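Local coordinates for protein lipocalin (Argas monolakensis, PDB 3BRN) that binds serotonin in the pocket of a lipocalin beta barrel and belongs to the amine-binding lipocalins of soft ticks, at residues A[22-34]-A[112-124]. Residues are numbered along the deposited sequence; the frame is centred on the assembly and turned at random.
With SRO (serotonin), chain C.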
# COMPACT_ATOMS: atom_id res chain seq x y z
N PRO A 22 -10.80 1.49 4.06
CA PRO A 22 -12.26 1.53 4.02
C PRO A 22 -12.86 0.69 5.14
O PRO A 22 -14.07 0.72 5.35
CB PRO A 22 -12.58 0.89 2.67
CG PRO A 22 -11.48 -0.10 2.48
CD PRO A 22 -10.25 0.53 3.09
N GLY A 23 -12.02 -0.08 5.83
CA GLY A 23 -12.49 -0.95 6.90
C GLY A 23 -12.80 -2.37 6.46
O GLY A 23 -13.51 -3.11 7.15
N ASN A 24 -12.25 -2.76 5.31
CA ASN A 24 -12.46 -4.10 4.75
C ASN A 24 -11.46 -4.35 3.63
O ASN A 24 -10.76 -3.42 3.21
CB ASN A 24 -13.89 -4.23 4.21
CG ASN A 24 -14.13 -3.39 2.97
OD1 ASN A 24 -13.76 -3.78 1.86
ND2 ASN A 24 -14.82 -2.27 3.13
N GLY A 25 -11.34 -5.61 3.22
CA GLY A 25 -10.51 -5.98 2.07
C GLY A 25 -9.01 -5.78 2.25
O GLY A 25 -8.43 -6.15 3.29
N GLY A 26 -8.38 -5.27 1.19
CA GLY A 26 -6.93 -5.08 1.19
C GLY A 26 -6.46 -4.23 0.03
O GLY A 26 -7.28 -3.68 -0.71
N TYR A 27 -5.14 -4.10 -0.08
CA TYR A 27 -4.50 -3.20 -1.04
C TYR A 27 -3.46 -3.95 -1.88
O TYR A 27 -2.62 -4.69 -1.33
CB TYR A 27 -3.83 -2.03 -0.31
CG TYR A 27 -4.79 -1.00 0.23
CD1 TYR A 27 -4.97 0.23 -0.40
CD2 TYR A 27 -5.45 -1.21 1.44
CE1 TYR A 27 -5.86 1.18 0.10
CE2 TYR A 27 -6.32 -0.28 1.95
CZ TYR A 27 -6.50 0.92 1.30
OH TYR A 27 -7.42 1.79 1.80
N TYR A 28 -3.52 -3.78 -3.20
CA TYR A 28 -2.50 -4.29 -4.08
C TYR A 28 -1.44 -3.22 -4.23
O TYR A 28 -1.79 -2.05 -4.35
CB TYR A 28 -3.06 -4.53 -5.48
CG TYR A 28 -3.95 -5.74 -5.59
CD1 TYR A 28 -5.33 -5.60 -5.53
CD2 TYR A 28 -3.42 -7.01 -5.78
CE1 TYR A 28 -6.15 -6.68 -5.74
CE2 TYR A 28 -4.25 -8.11 -5.93
CZ TYR A 28 -5.61 -7.93 -5.91
OH TYR A 28 -6.46 -9.00 -6.11
N LEU A 29 -0.19 -3.64 -4.41
CA LEU A 29 0.85 -2.68 -4.77
C LEU A 29 0.70 -2.51 -6.28
O LEU A 29 0.89 -3.47 -7.01
CB LEU A 29 2.25 -3.20 -4.43
CG LEU A 29 3.45 -2.37 -4.95
CD1 LEU A 29 3.34 -0.96 -4.39
CD2 LEU A 29 4.72 -3.01 -4.43
N ARG A 30 0.13 -1.37 -6.69
CA ARG A 30 -0.23 -1.13 -8.09
C ARG A 30 0.96 -0.67 -8.93
O ARG A 30 1.13 -1.13 -10.07
CB ARG A 30 -1.38 -0.12 -8.17
CG ARG A 30 -1.81 0.29 -9.58
CD ARG A 30 -2.28 -0.91 -10.43
NE ARG A 30 -2.59 -0.50 -11.80
CZ ARG A 30 -1.68 -0.23 -12.74
NH1 ARG A 30 -0.38 -0.37 -12.48
NH2 ARG A 30 -2.06 0.16 -13.94
N LYS A 31 1.70 0.32 -8.44
CA LYS A 31 2.90 0.80 -9.16
C LYS A 31 3.99 1.07 -8.14
O LYS A 31 3.69 1.56 -7.07
CB LYS A 31 2.60 2.11 -9.90
CG LYS A 31 1.43 2.07 -10.89
CD LYS A 31 1.30 3.39 -11.62
CE LYS A 31 0.09 3.39 -12.56
NZ LYS A 31 -0.36 4.77 -12.85
N THR A 32 5.25 0.93 -8.56
CA THR A 32 6.38 1.27 -7.70
C THR A 32 7.56 1.76 -8.54
O THR A 32 7.65 1.45 -9.74
CB THR A 32 6.79 0.07 -6.78
OG1 THR A 32 7.93 0.43 -5.98
CG2 THR A 32 7.14 -1.17 -7.61
N THR A 33 8.42 2.60 -7.96
CA THR A 33 9.67 2.97 -8.61
C THR A 33 10.79 2.00 -8.25
O THR A 33 11.93 2.19 -8.65
CB THR A 33 10.11 4.42 -8.25
OG1 THR A 33 10.26 4.53 -6.83
CG2 THR A 33 9.05 5.44 -8.75
N LYS A 34 10.49 0.99 -7.43
CA LYS A 34 11.50 -0.03 -7.16
C LYS A 34 11.30 -1.21 -8.12
O LYS A 34 10.19 -1.76 -8.19
CB LYS A 34 11.40 -0.51 -5.70
CG LYS A 34 12.23 -1.75 -5.39
CD LYS A 34 12.18 -2.08 -3.90
CE LYS A 34 12.59 -3.52 -3.62
NZ LYS A 34 12.40 -3.88 -2.17
N ASP A 112 12.94 1.45 1.30
CA ASP A 112 14.14 1.65 0.49
C ASP A 112 14.26 3.04 -0.12
O ASP A 112 15.27 3.34 -0.77
CB ASP A 112 14.21 0.60 -0.63
CG ASP A 112 14.46 -0.81 -0.10
OD1 ASP A 112 14.60 -1.00 1.13
OD2 ASP A 112 14.48 -1.75 -0.93
N GLY A 113 13.24 3.87 0.06
CA GLY A 113 13.22 5.24 -0.48
C GLY A 113 12.46 5.37 -1.78
O GLY A 113 12.34 6.45 -2.35
N ASN A 114 11.98 4.27 -2.30
CA ASN A 114 11.18 4.24 -3.49
C ASN A 114 9.76 4.78 -3.27
O ASN A 114 9.33 4.87 -2.18
CB ASN A 114 11.13 2.82 -3.97
CG ASN A 114 10.48 1.91 -2.99
OD1 ASN A 114 11.01 1.64 -1.95
ND2 ASN A 114 9.31 1.51 -3.29
N TYR A 115 9.08 5.13 -4.34
CA TYR A 115 7.70 5.53 -4.26
C TYR A 115 6.74 4.44 -4.68
O TYR A 115 7.03 3.68 -5.52
CB TYR A 115 7.45 6.82 -5.03
CG TYR A 115 8.31 7.93 -4.54
CD1 TYR A 115 8.08 8.50 -3.34
CD2 TYR A 115 9.41 8.34 -5.24
CE1 TYR A 115 8.86 9.47 -2.87
CE2 TYR A 115 10.22 9.32 -4.77
CZ TYR A 115 9.94 9.88 -3.58
OH TYR A 115 10.69 10.84 -3.04
N GLU A 116 5.56 4.45 -4.09
CA GLU A 116 4.61 3.34 -4.25
C GLU A 116 3.19 3.85 -4.34
O GLU A 116 2.77 4.70 -3.56
CB GLU A 116 4.70 2.41 -3.03
CG GLU A 116 6.07 1.74 -2.88
CD GLU A 116 6.17 0.86 -1.65
OE1 GLU A 116 5.27 0.96 -0.77
OE2 GLU A 116 7.19 0.16 -1.50
N LEU A 117 2.42 3.22 -5.21
CA LEU A 117 0.98 3.45 -5.25
C LEU A 117 0.30 2.16 -4.84
O LEU A 117 0.45 1.15 -5.52
CB LEU A 117 0.56 3.86 -6.66
CG LEU A 117 -0.94 3.96 -6.94
CD1 LEU A 117 -1.58 5.06 -6.11
CD2 LEU A 117 -1.17 4.22 -8.43
N TRP A 118 -0.48 2.21 -3.79
CA TRP A 118 -1.25 1.08 -3.34
C TRP A 118 -2.71 1.33 -3.59
O TRP A 118 -3.17 2.41 -3.38
CB TRP A 118 -0.99 0.81 -1.88
CG TRP A 118 0.35 0.39 -1.51
CD1 TRP A 118 1.41 1.17 -1.37
CD2 TRP A 118 0.78 -0.93 -1.22
NE1 TRP A 118 2.49 0.45 -1.01
CE2 TRP A 118 2.13 -0.86 -0.93
CE3 TRP A 118 0.16 -2.16 -1.20
CZ2 TRP A 118 2.86 -1.97 -0.57
CZ3 TRP A 118 0.90 -3.25 -0.87
CH2 TRP A 118 2.22 -3.16 -0.55
N VAL A 119 -3.44 0.35 -4.10
CA VAL A 119 -4.85 0.54 -4.42
C VAL A 119 -5.71 -0.56 -3.81
O VAL A 119 -5.35 -1.74 -3.85
CB VAL A 119 -5.11 0.64 -5.94
CG1 VAL A 119 -6.56 1.05 -6.22
CG2 VAL A 119 -4.16 1.64 -6.57
N HIS A 120 -6.79 -0.15 -3.14
CA HIS A 120 -7.73 -1.06 -2.50
C HIS A 120 -8.37 -2.02 -3.51
O HIS A 120 -8.65 -1.63 -4.64
CB HIS A 120 -8.82 -0.26 -1.78
CG HIS A 120 -9.66 -1.07 -0.85
ND1 HIS A 120 -10.89 -1.56 -1.22
CD2 HIS A 120 -9.41 -1.55 0.39
CE1 HIS A 120 -11.36 -2.33 -0.24
NE2 HIS A 120 -10.48 -2.33 0.74
N SER A 121 -8.59 -3.27 -3.09
CA SER A 121 -9.21 -4.27 -3.96
C SER A 121 -10.53 -3.80 -4.60
O SER A 121 -10.82 -4.13 -5.75
CB SER A 121 -9.42 -5.58 -3.20
OG SER A 121 -9.96 -5.33 -1.91
N SER A 122 -11.29 -2.97 -3.90
CA SER A 122 -12.51 -2.42 -4.49
C SER A 122 -12.27 -1.49 -5.69
O SER A 122 -13.16 -1.30 -6.52
CB SER A 122 -13.37 -1.72 -3.43
OG SER A 122 -12.77 -0.52 -3.00
N ALA A 123 -11.09 -0.89 -5.79
CA ALA A 123 -10.85 0.13 -6.81
C ALA A 123 -9.79 -0.26 -7.83
O ALA A 123 -9.52 0.49 -8.76
CB ALA A 123 -10.50 1.47 -6.16
N ILE A 124 -9.23 -1.46 -7.69
CA ILE A 124 -8.06 -1.83 -8.47
C ILE A 124 -8.31 -1.94 -9.99
O ILE A 124 -7.43 -1.63 -10.79
CB ILE A 124 -7.41 -3.11 -7.91
CG1 ILE A 124 -6.00 -3.31 -8.49
CG2 ILE A 124 -8.32 -4.32 -8.14
CD1 ILE A 124 -4.94 -2.38 -7.93
OH SRO C . -0.30 -3.00 6.82
CZ3 SRO C . 0.42 -2.32 5.86
CH2 SRO C . 1.81 -2.40 5.93
CZ2 SRO C . 2.59 -1.83 4.92
CE2 SRO C . 1.93 -1.14 3.92
NE1 SRO C . 2.33 -0.43 2.84
CD1 SRO C . 1.25 0.02 2.17
CG SRO C . 0.10 -0.38 2.86
CD2 SRO C . 0.55 -1.10 3.97
CE3 SRO C . -0.17 -1.67 4.90
CB SRO C . -1.32 -0.06 2.48
CA SRO C . -1.96 0.87 3.53
NZ SRO C . -3.38 1.03 3.22
O HOH W 1 7.92 -1.19 -3.91
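Leu117 O is gripped by two successive amides of the neighbouring strand, Arg30 N at 2.8 Å and, more loosely, Lys31 N at 3.3 Å. Both residues thus face Leu117 in a classic beta bulge, which shifts the antiparallel register by one between strands 26-32 and 115-120 of the lipocalin barrel. Within the bulge, Leu117 N returns a nearly straight bond to Lys31 O, and Tyr28 and Val119 form the hydrogen-bonded pair before it.

On the face that carries Tyr27, Leu29, Trp118 and Glu116, Tyr27 and Trp118 line the serotonin pocket. Leu29 CB packs over the six-membered ring of Trp118, 3.8 Å from the centroid, and the opposite face of the indole receives serotonin, with SRO CD1 3.3 Å from Trp118 CE2. Rotation of the indole is restrained by Trp118 NE1, which donates to Glu116 OE1 from above the carboxylate plane (2.8 Å). Glu116 OE2 accepts from Asn114 ND2 and from a water that also binds Thr32 OG1. Tyr27 is likewise sandwiched: serotonin NZ sits over the centre of one face, and the edge of His120 meets the other in a T-shaped stack with planes at 79°.

The His120 ring reaches the loop 22-25 because chi1 (-168°) swings CG away from the backbone N, and NE2 donates to Asn24 O at 2.7 Å. Pro22 CG covers one ring face, and ND1 shares a hydrogen bond with Ser122 OG. Outside the barrel, Tyr28 and Arg30 pack on Ile124, and their polar ends bond to Pro154 and Tyr129, respectively.

The amine over Tyr27 is consistent with a cation-pi contribution; serotonin is also hydrogen-bonded to Asp106 and Ser18 O. Glu116, bonded to Trp118 NE1, and His120, packed edge-to-face on Tyr27, are placed to hold the two aromatic walls from the second shell.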